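Local structure of DNA polymerase III, beta subunit (Thermotoga maritima, 1VPK) at residues E297-S305 against V313-K321; L326-I335 against M349-I360. The protein probably tethers DNA polymerases and other proteins to DNA and makes them processive, forming a ring-shaped head-to-tail homodimer around the duplex. All blocks are in the same frame, centred on the assembly; numbering follows the deposited sequence. Where two conformers were deposited one is given.

Interaction 1: E297-S305 against V313-K321; sequences EENVMRLVS and VVDEVEVQK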
loop_
_atom_site.group_PDB
_atom_site.type_symbol
_atom_site.label_atom_id
_atom_site.label_comp_id
_atom_site.label_asym_id
_atom_site.label_seq_id
_atom_site.Cartn_x
_atom_site.Cartn_y
_atom_site.Cartn_z
ATOM N N GLU A 297 4.065 -36.158 -10.395
ATOM C CA GLU A 297 4.650 -37.472 -10.359
ATOM C C GLU A 297 4.185 -38.110 -9.059
ATOM O O GLU A 297 3.362 -37.540 -8.326
ATOM C CB GLU A 297 6.177 -37.385 -10.388
ATOM C CG GLU A 297 6.713 -36.601 -11.600
ATOM C CD GLU A 297 8.209 -36.254 -11.504
ATOM O OE1 GLU A 297 8.920 -36.830 -10.629
ATOM O OE2 GLU A 297 8.668 -35.411 -12.329
ATOM N N GLU A 298 4.717 -39.285 -8.753
ATOM C CA GLU A 298 4.113 -40.089 -7.726
ATOM C C GLU A 298 4.145 -39.470 -6.330
ATOM O O GLU A 298 3.144 -39.566 -5.600
ATOM C CB GLU A 298 4.707 -41.494 -7.735
ATOM C CG GLU A 298 3.835 -42.548 -6.928
ATOM C CD GLU A 298 2.295 -42.233 -6.825
ATOM O OE1 GLU A 298 1.579 -42.204 -7.863
ATOM O OE2 GLU A 298 1.817 -42.029 -5.667
ATOM N N ASN A 299 5.265 -38.839 -5.979
ATOM C CA ASN A 299 5.514 -38.282 -4.637
ATOM C C ASN A 299 5.779 -36.767 -4.595
ATOM O O ASN A 299 5.916 -36.192 -3.514
ATOM C CB ASN A 299 6.789 -38.947 -4.061
ATOM C CG ASN A 299 6.564 -40.377 -3.673
ATOM O OD1 ASN A 299 7.189 -41.282 -4.198
ATOM N ND2 ASN A 299 5.631 -40.594 -2.769
ATOM N N VAL A 300 5.962 -36.170 -5.760
ATOM C CA VAL A 300 6.329 -34.773 -5.878
ATOM C C VAL A 300 5.633 -34.185 -7.075
ATOM O O VAL A 300 5.167 -34.892 -7.988
ATOM C CB VAL A 300 7.892 -34.539 -6.037
ATOM C CG1 VAL A 300 8.638 -35.027 -4.837
ATOM C CG2 VAL A 300 8.444 -35.237 -7.255
ATOM N N MET A 301 5.597 -32.872 -7.073
ATOM C CA MET A 301 5.089 -32.104 -8.155
ATOM C C MET A 301 6.162 -31.068 -8.420
ATOM O O MET A 301 6.617 -30.438 -7.474
ATOM C CB MET A 301 3.789 -31.483 -7.653
ATOM C CG MET A 301 3.044 -30.726 -8.589
ATOM S SD MET A 301 1.399 -30.316 -7.956
ATOM C CE MET A 301 1.662 -29.314 -6.523
ATOM N N ARG A 302 6.613 -30.929 -9.667
ATOM C CA ARG A 302 7.534 -29.851 -10.040
ATOM C C ARG A 302 6.755 -28.717 -10.674
ATOM O O ARG A 302 5.892 -28.959 -11.528
ATOM C CB ARG A 302 8.590 -30.340 -11.036
ATOM C CG ARG A 302 9.438 -31.560 -10.562
ATOM C CD ARG A 302 10.224 -32.158 -11.733
ATOM N NE ARG A 302 11.587 -31.636 -11.829
ATOM C CZ ARG A 302 12.242 -31.335 -12.962
ATOM N NH1 ARG A 302 11.661 -31.431 -14.159
ATOM N NH2 ARG A 302 13.492 -30.871 -12.906
ATOM N N LEU A 303 7.046 -27.485 -10.265
ATOM C CA LEU A 303 6.442 -26.309 -10.848
ATOM C C LEU A 303 7.507 -25.641 -11.717
ATOM O O LEU A 303 8.607 -25.376 -11.247
ATOM C CB LEU A 303 5.935 -25.294 -9.797
ATOM C CG LEU A 303 4.938 -25.610 -8.673
ATOM C CD1 LEU A 303 3.981 -24.498 -8.392
ATOM C CD2 LEU A 303 4.225 -26.892 -8.869
ATOM N N VAL A 304 7.174 -25.350 -12.971
ATOM C CA VAL A 304 8.150 -24.873 -13.910
ATOM C C VAL A 304 7.647 -23.609 -14.573
ATOM O O VAL A 304 6.508 -23.583 -15.076
ATOM C CB VAL A 304 8.443 -25.936 -14.987
ATOM C CG1 VAL A 304 9.415 -25.382 -16.081
ATOM C CG2 VAL A 304 8.986 -27.178 -14.331
ATOM N N SER A 305 8.474 -22.571 -14.584
ATOM C CA SER A 305 8.167 -21.371 -15.389
ATOM C C SER A 305 9.394 -20.919 -16.185
ATOM O O SER A 305 10.535 -21.051 -15.743
ATOM C CB SER A 305 7.567 -20.264 -14.496
ATOM O OG SER A 305 7.053 -19.186 -15.283
ATOM N N VAL A 313 12.790 -21.286 -13.912
ATOM C CA VAL A 313 12.744 -21.761 -12.542
ATOM C C VAL A 313 12.040 -23.108 -12.529
ATOM O O VAL A 313 11.072 -23.321 -13.252
ATOM C CB VAL A 313 12.027 -20.782 -11.572
ATOM C CG1 VAL A 313 10.586 -20.535 -11.995
ATOM C CG2 VAL A 313 12.110 -21.283 -10.126
ATOM N N VAL A 314 12.555 -24.007 -11.705
ATOM C CA VAL A 314 11.916 -25.271 -11.406
ATOM C C VAL A 314 11.915 -25.384 -9.903
ATOM O O VAL A 314 12.943 -25.162 -9.250
ATOM C CB VAL A 314 12.686 -26.458 -12.006
ATOM C CG1 VAL A 314 12.005 -27.786 -11.597
ATOM C CG2 VAL A 314 12.806 -26.284 -13.506
ATOM N N ASP A 315 10.747 -25.630 -9.353
ATOM C CA ASP A 315 10.589 -25.856 -7.923
ATOM C C ASP A 315 9.881 -27.193 -7.670
ATOM O O ASP A 315 8.825 -27.443 -8.199
ATOM C CB ASP A 315 9.765 -24.749 -7.268
ATOM C CG ASP A 315 9.894 -24.773 -5.758
ATOM O OD1 ASP A 315 11.024 -24.912 -5.248
ATOM O OD2 ASP A 315 8.885 -24.700 -5.062
ATOM N N GLU A 316 10.445 -28.012 -6.807
ATOM C CA GLU A 316 9.907 -29.347 -6.567
ATOM C C GLU A 316 9.319 -29.436 -5.179
ATOM O O GLU A 316 10.022 -29.164 -4.225
ATOM C CB GLU A 316 11.031 -30.346 -6.706
ATOM C CG GLU A 316 10.595 -31.790 -6.492
ATOM C CD GLU A 316 11.644 -32.764 -6.984
ATOM O OE1 GLU A 316 11.816 -32.871 -8.208
ATOM O OE2 GLU A 316 12.288 -33.407 -6.128
ATOM N N VAL A 317 8.038 -29.794 -5.060
ATOM C CA VAL A 317 7.392 -29.869 -3.748
ATOM C C VAL A 317 6.824 -31.242 -3.467
ATOM O O VAL A 317 6.349 -31.919 -4.388
ATOM C CB VAL A 317 6.316 -28.790 -3.540
ATOM C CG1 VAL A 317 6.913 -27.419 -3.836
ATOM C CG2 VAL A 317 5.099 -29.004 -4.359
ATOM N N GLU A 318 6.877 -31.636 -2.201
ATOM C CA GLU A 318 6.362 -32.935 -1.747
ATOM C C GLU A 318 4.858 -32.938 -1.689
ATOM O O GLU A 318 4.249 -32.014 -1.179
ATOM C CB GLU A 318 6.902 -33.286 -0.366
ATOM C CG GLU A 318 8.358 -33.560 -0.351
ATOM C CD GLU A 318 8.895 -33.768 1.048
ATOM O OE1 GLU A 318 8.092 -33.809 2.015
ATOM O OE2 GLU A 318 10.137 -33.878 1.169
ATOM N N VAL A 319 4.237 -34.009 -2.194
ATOM C CA VAL A 319 2.777 -34.063 -2.282
ATOM C C VAL A 319 2.376 -35.493 -2.001
ATOM O O VAL A 319 3.203 -36.387 -2.134
ATOM C CB VAL A 319 2.209 -33.667 -3.662
ATOM C CG1 VAL A 319 2.577 -32.264 -4.043
ATOM C CG2 VAL A 319 2.614 -34.644 -4.763
ATOM N N GLN A 320 1.127 -35.680 -1.583
ATOM C CA GLN A 320 0.503 -36.980 -1.658
ATOM C C GLN A 320 -0.390 -37.002 -2.888
ATOM O O GLN A 320 -1.256 -36.125 -3.041
ATOM C CB GLN A 320 -0.273 -37.241 -0.388
ATOM C CG GLN A 320 0.623 -37.348 0.860
ATOM C CD GLN A 320 1.489 -38.567 0.885
ATOM O OE1 GLN A 320 1.067 -39.680 0.550
ATOM N NE2 GLN A 320 2.741 -38.376 1.287
ATOM N N LYS A 321 -0.145 -37.952 -3.795
ATOM C CA LYS A 321 -0.823 -38.023 -5.093
ATOM C C LYS A 321 -1.444 -39.429 -5.361
ATOM O O LYS A 321 -0.788 -40.436 -5.196
ATOM C CB LYS A 321 0.197 -37.678 -6.179
ATOM C CG LYS A 321 -0.315 -37.725 -7.621
ATOM C CD LYS A 321 -0.224 -39.141 -8.209
ATOM C CE LYS A 321 0.553 -39.222 -9.497
ATOM N NZ LYS A 321 0.794 -40.681 -9.806
HETATM O O HOH W 1 5.412 -39.581 -0.318
#
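Arg302 and Glu316 face each other in a non-hydrogen-bonded antiparallel pair, and valines two residues along each strand, on the same face, pack beside them. Val314 puts its CG1 methyl over one face of the Arg302 guanidinium, toward the rim, 3.7 Å from NH2. Glu316 holds CG anti to its backbone N (chi1 -179°) and stays extended, which lays Glu316 CG against Val300 CB at 3.9 Å and carries its carboxylate to the guanidinium edge. There Glu316 OE1 stands 3.8 Å from Arg302 NE, a long salt bridge with the two planes 63° apart, and the stronger partner of the guanidinium is Glu295. Further along the same face, Val304 CG2 and Val314 CG2 lie side by side at 4.0 Å.

The backbone geometry is that of a beta hairpin. Strands 300-305 and 313-318 run at 162°, and Met301, Leu303 and Ser305 each exchange two N-H...O bonds with Val317, Asp315 and Val313. On the other face, Leu303 and Val317 lie against Ser277 of helix 271-285, while Met301 and Leu303 also touch Phe294 on the adjacent strand of the same sheet. Met301 bends at its last torsion, and CE drops into the hollow between two valine methyls, 4.1 Å from Val317 CG2 and 4.0 Å from Val319 CG1. Asp315, on this face too, is gripped by Ser277 and Arg280 and by Ser114 and Thr115 of the second subunit. Residues 313-315 also pair antiparallel with a strand of that subunit, continuing the sheet across the dimer interface.

At the Glu298 end, Lys321, on strand 320-323, bends twice along its chain and fits around the backbone at Glu297 and Glu298. Its CE passes 3.5 Å from Glu297 O, and its NZ meets Glu298 OE1 at 2.6 Å from above the carboxylate plane, with Asp325 as a second acidic partner.

Interaction 2: L326-I335 against M349-I360; sequences LVIAFNPKFI and MNFVDSTSPCQI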
loop_
_atom_site.group_PDB
_atom_site.type_symbol
_atom_site.label_atom_id
_atom_site.label_comp_id
_atom_site.label_asym_id
_atom_site.label_seq_id
_atom_site.Cartn_x
_atom_site.Cartn_y
_atom_site.Cartn_z
ATOM N N LEU A 326 0.692 -36.447 -14.450
ATOM C CA LEU A 326 0.082 -35.431 -15.305
ATOM C C LEU A 326 1.008 -34.239 -15.449
ATOM O O LEU A 326 1.660 -33.863 -14.495
ATOM C CB LEU A 326 -1.229 -34.965 -14.693
ATOM C CG LEU A 326 -2.013 -33.844 -15.368
ATOM C CD1 LEU A 326 -2.402 -34.229 -16.783
ATOM C CD2 LEU A 326 -3.217 -33.556 -14.501
ATOM N N VAL A 327 1.108 -33.707 -16.671
ATOM C CA VAL A 327 1.730 -32.429 -16.940
ATOM C C VAL A 327 0.584 -31.487 -17.397
ATOM O O VAL A 327 -0.211 -31.836 -18.283
ATOM C CB VAL A 327 2.823 -32.576 -17.994
ATOM C CG1 VAL A 327 3.426 -31.187 -18.360
ATOM C CG2 VAL A 327 3.882 -33.553 -17.507
ATOM N N ILE A 328 0.457 -30.338 -16.738
ATOM C CA ILE A 328 -0.688 -29.422 -16.925
ATOM C C ILE A 328 -0.302 -27.976 -16.534
ATOM O O ILE A 328 0.388 -27.786 -15.571
ATOM C CB ILE A 328 -1.950 -29.895 -16.138
ATOM C CG1 ILE A 328 -3.155 -29.016 -16.460
ATOM C CG2 ILE A 328 -1.710 -29.878 -14.618
ATOM C CD1 ILE A 328 -4.468 -29.579 -15.959
ATOM N N ALA A 329 -0.723 -26.969 -17.307
ATOM C CA ALA A 329 -0.304 -25.561 -17.062
ATOM C C ALA A 329 -1.461 -24.668 -16.640
ATOM O O ALA A 329 -2.610 -24.805 -17.157
ATOM C CB ALA A 329 0.367 -24.947 -18.356
ATOM N N PHE A 330 -1.139 -23.709 -15.767
ATOM C CA PHE A 330 -2.086 -22.686 -15.289
ATOM C C PHE A 330 -1.487 -21.284 -15.223
ATOM O O PHE A 330 -0.267 -21.105 -15.153
ATOM C CB PHE A 330 -2.567 -23.042 -13.891
ATOM C CG PHE A 330 -3.348 -24.323 -13.829
ATOM C CD1 PHE A 330 -4.688 -24.349 -14.135
ATOM C CD2 PHE A 330 -2.726 -25.514 -13.476
ATOM C CE1 PHE A 330 -5.391 -25.524 -14.099
ATOM C CE2 PHE A 330 -3.430 -26.676 -13.435
ATOM C CZ PHE A 330 -4.745 -26.677 -13.752
ATOM N N ASN A 331 -2.353 -20.280 -15.239
ATOM C CA ASN A 331 -1.976 -18.968 -14.728
ATOM C C ASN A 331 -1.783 -19.088 -13.227
ATOM O O ASN A 331 -2.724 -19.438 -12.501
ATOM C CB ASN A 331 -3.072 -17.939 -15.041
ATOM C CG ASN A 331 -2.705 -16.517 -14.612
ATOM O OD1 ASN A 331 -1.802 -16.283 -13.806
ATOM N ND2 ASN A 331 -3.413 -15.555 -15.172
ATOM N N PRO A 332 -0.550 -18.827 -12.737
ATOM C CA PRO A 332 -0.277 -19.020 -11.315
ATOM C C PRO A 332 -1.010 -18.051 -10.379
ATOM O O PRO A 332 -1.299 -18.415 -9.221
ATOM C CB PRO A 332 1.243 -18.822 -11.229
ATOM C CG PRO A 332 1.557 -17.924 -12.378
ATOM C CD PRO A 332 0.656 -18.409 -13.469
ATOM N N LYS A 333 -1.294 -16.838 -10.863
ATOM C CA LYS A 333 -2.020 -15.859 -10.063
ATOM C C LYS A 333 -3.402 -16.426 -9.701
ATOM O O LYS A 333 -3.914 -16.201 -8.596
ATOM C CB LYS A 333 -2.190 -14.528 -10.818
ATOM N N PHE A 334 -4.025 -17.134 -10.634
ATOM C CA PHE A 334 -5.348 -17.702 -10.359
ATOM C C PHE A 334 -5.296 -18.794 -9.296
ATOM O O PHE A 334 -6.261 -18.965 -8.542
ATOM C CB PHE A 334 -6.006 -18.235 -11.615
ATOM C CG PHE A 334 -6.389 -17.200 -12.616
ATOM C CD1 PHE A 334 -6.704 -15.897 -12.263
ATOM C CD2 PHE A 334 -6.529 -17.565 -13.935
ATOM C CE1 PHE A 334 -7.098 -14.961 -13.241
ATOM C CE2 PHE A 334 -6.923 -16.673 -14.889
ATOM C CZ PHE A 334 -7.208 -15.348 -14.548
ATOM N N ILE A 335 -4.179 -19.516 -9.205
ATOM C CA ILE A 335 -4.056 -20.573 -8.210
ATOM C C ILE A 335 -3.806 -19.894 -6.897
ATOM O O ILE A 335 -4.393 -20.278 -5.875
ATOM C CB ILE A 335 -2.862 -21.543 -8.470
ATOM C CG1 ILE A 335 -2.892 -22.185 -9.863
ATOM C CG2 ILE A 335 -2.797 -22.649 -7.364
ATOM C CD1 ILE A 335 -4.058 -23.025 -10.106
ATOM N N MET A 349 -5.958 -30.705 -4.946
ATOM C CA MET A 349 -6.043 -30.343 -6.343
ATOM C C MET A 349 -6.430 -31.589 -7.117
ATOM O O MET A 349 -5.738 -32.584 -7.024
ATOM C CB MET A 349 -4.717 -29.875 -6.840
ATOM C CG MET A 349 -4.167 -28.661 -6.113
ATOM S SD MET A 349 -2.726 -28.018 -6.934
ATOM C CE MET A 349 -3.274 -27.040 -8.265
ATOM N N ASN A 350 -7.502 -31.497 -7.913
ATOM C CA ASN A 350 -8.124 -32.632 -8.595
ATOM C C ASN A 350 -8.134 -32.336 -10.096
ATOM O O ASN A 350 -8.606 -31.269 -10.504
ATOM C CB ASN A 350 -9.555 -32.821 -8.106
ATOM C CG ASN A 350 -9.637 -33.326 -6.647
ATOM O OD1 ASN A 350 -9.436 -34.490 -6.403
ATOM N ND2 ASN A 350 -9.978 -32.443 -5.700
ATOM N N PHE A 351 -7.641 -33.277 -10.899
ATOM C CA PHE A 351 -7.422 -33.082 -12.321
ATOM C C PHE A 351 -7.997 -34.242 -13.110
ATOM O O PHE A 351 -8.107 -35.379 -12.599
ATOM C CB PHE A 351 -5.935 -33.040 -12.647
ATOM C CG PHE A 351 -5.107 -32.087 -11.801
ATOM C CD1 PHE A 351 -4.559 -32.507 -10.628
ATOM C CD2 PHE A 351 -4.845 -30.790 -12.218
ATOM C CE1 PHE A 351 -3.767 -31.674 -9.854
ATOM C CE2 PHE A 351 -4.023 -29.950 -11.447
ATOM C CZ PHE A 351 -3.498 -30.416 -10.258
ATOM N N VAL A 352 -8.285 -33.973 -14.393
ATOM C CA VAL A 352 -8.683 -35.006 -15.345
ATOM C C VAL A 352 -7.550 -35.120 -16.361
ATOM O O VAL A 352 -6.820 -36.103 -16.360
ATOM C CB VAL A 352 -10.095 -34.713 -15.987
ATOM C CG1 VAL A 352 -10.544 -35.822 -16.985
ATOM C CG2 VAL A 352 -11.165 -34.652 -14.929
ATOM N N ASP A 353 -7.366 -34.073 -17.166
ATOM C CA ASP A 353 -6.501 -34.038 -18.354
ATOM C C ASP A 353 -5.834 -32.675 -18.417
ATOM O O ASP A 353 -6.263 -31.749 -17.741
ATOM C CB ASP A 353 -7.339 -34.089 -19.649
ATOM C CG ASP A 353 -7.966 -35.387 -19.874
ATOM O OD1 ASP A 353 -7.395 -36.409 -19.407
ATOM O OD2 ASP A 353 -9.023 -35.402 -20.523
ATOM N N SER A 354 -4.841 -32.550 -19.281
ATOM C CA SER A 354 -4.119 -31.279 -19.489
ATOM C C SER A 354 -5.065 -30.192 -20.016
ATOM O O SER A 354 -4.787 -29.010 -19.888
ATOM C CB SER A 354 -2.929 -31.486 -20.451
ATOM O OG SER A 354 -3.348 -31.645 -21.811
ATOM N N THR A 355 -6.191 -30.607 -20.577
ATOM C CA THR A 355 -7.163 -29.694 -21.209
ATOM C C THR A 355 -8.447 -29.493 -20.406
ATOM O O THR A 355 -9.324 -28.789 -20.846
ATOM C CB THR A 355 -7.500 -30.178 -22.617
ATOM O OG1 THR A 355 -8.026 -31.501 -22.556
ATOM C CG2 THR A 355 -6.221 -30.212 -23.432
ATOM N N SER A 356 -8.501 -30.051 -19.191
ATOM C CA SER A 356 -9.705 -30.016 -18.370
ATOM C C SER A 356 -9.517 -29.103 -17.156
ATOM O O SER A 356 -8.372 -28.909 -16.698
ATOM C CB SER A 356 -10.003 -31.436 -17.921
ATOM O OG SER A 356 -10.235 -32.247 -19.056
ATOM N N PRO A 357 -10.621 -28.549 -16.615
ATOM C CA PRO A 357 -10.513 -27.741 -15.403
ATOM C C PRO A 357 -9.863 -28.512 -14.254
ATOM O O PRO A 357 -9.906 -29.758 -14.211
ATOM C CB PRO A 357 -11.973 -27.437 -15.039
ATOM C CG PRO A 357 -12.738 -27.602 -16.320
ATOM C CD PRO A 357 -12.009 -28.635 -17.118
ATOM N N CYS A 358 -9.296 -27.770 -13.332
ATOM C CA CYS A 358 -8.828 -28.321 -12.065
ATOM C C CYS A 358 -9.782 -27.841 -10.974
ATOM O O CYS A 358 -10.155 -26.648 -10.935
ATOM C CB CYS A 358 -7.413 -27.800 -11.793
ATOM S SG CYS A 358 -6.801 -28.091 -10.189
ATOM N N GLN A 359 -10.166 -28.748 -10.100
ATOM C CA GLN A 359 -10.900 -28.407 -8.899
ATOM C C GLN A 359 -9.944 -28.341 -7.725
ATOM O O GLN A 359 -9.194 -29.280 -7.470
ATOM C CB GLN A 359 -12.034 -29.394 -8.605
ATOM C CG GLN A 359 -12.799 -29.024 -7.350
ATOM C CD GLN A 359 -13.969 -29.920 -7.061
ATOM O OE1 GLN A 359 -14.857 -30.032 -7.865
ATOM N NE2 GLN A 359 -13.954 -30.573 -5.909
ATOM N N ILE A 360 -9.955 -27.213 -7.030
ATOM C CA ILE A 360 -9.258 -27.043 -5.785
ATOM C C ILE A 360 -10.243 -26.899 -4.607
ATOM O O ILE A 360 -11.234 -26.100 -4.630
ATOM C CB ILE A 360 -8.312 -25.843 -5.835
ATOM C CG1 ILE A 360 -7.282 -26.029 -6.960
ATOM C CG2 ILE A 360 -7.614 -25.681 -4.485
ATOM C CD1 ILE A 360 -6.493 -24.805 -7.266
HETATM O O HOH W 2 -2.258 -27.669 -19.699
#
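A beta hairpin, strands 346-351 and 358-362, meets the inward face of strand 326-330 here, where Leu326, Ile328 and Phe330 turn their side chains onto Phe351, the Asp353-Ser356 turn and Cys358. At one end Leu326 CD2 comes to 3.3 Å from Phe351 CB, while CD1 of the same leucine lies against the backbone between Asp353 and Ser354. Phe330 comes in from the other end: its CE2 sits at the edge of the Phe351 ring, in plane with it, 3.9 Å from Phe351 CE2. The neighbouring CZ of the Phe330 ring is met obliquely by Cys358 CB at 3.5 Å. Cys358 SG adds an oblique sulfur-aromatic contact, 5.2 Å from the Phe330 ring centroid and 46° off its normal.

Strands 326-330 and 349-351 belong to two different antiparallel sheets, the second shared with strands of the central domain, and their directions differ by 105°. No direct hydrogen bond crosses; the join is by apolar contacts, some of them on backbone atoms, and one bridging water. Ile328 fills the space between the turn and the Phe351 ring. Extended, with CG1 anti to the backbone N (chi1 -174°), it pushes CD1 under the type I turn to 3.3 Å from Asp353 O, and its CG2 branch reaches Phe351 CE2 at 3.9 Å. With an alanine here, a gap would probably open under the turn and Phe351 CE2 would lose one of its contacts. The water bridges strand and turn, accepting from Ala329 N and donating to Ser354 O.

Beyond the strand, Asn331 caps helix 332-341, its OD1 accepting from Lys333 N. One turn in, Ile335 crosses Ile360 at about a right angle, CD1 to CD1 at 4.1 Å, while its side chain also touches Leu278 of helix 271-285.

In the fold
Both interactions lie in the C-terminal domain, their centres 13 Å apart and their nearest atoms about 5 Å apart without touching. They follow in series: the hairpin of interaction 1 closes before 326-335 begins, and strand 320-323 leads directly to strand 326-330. The two share a four-stranded antiparallel sheet, whose outermost counted strands, 311-318 and 326-330, are separated by 300-307 and 292-296; Ala329 is also backbone-bonded to Ile375. Both reach the nine-stranded sheet that joins 320-323, 346-351 and 358-362 to central-domain strands, and helix 271-285 packs against both. Interaction 1 thus carries the strand that meets the second subunit, whereas interaction 2 joins 326-330 to the other sheet within the subunit.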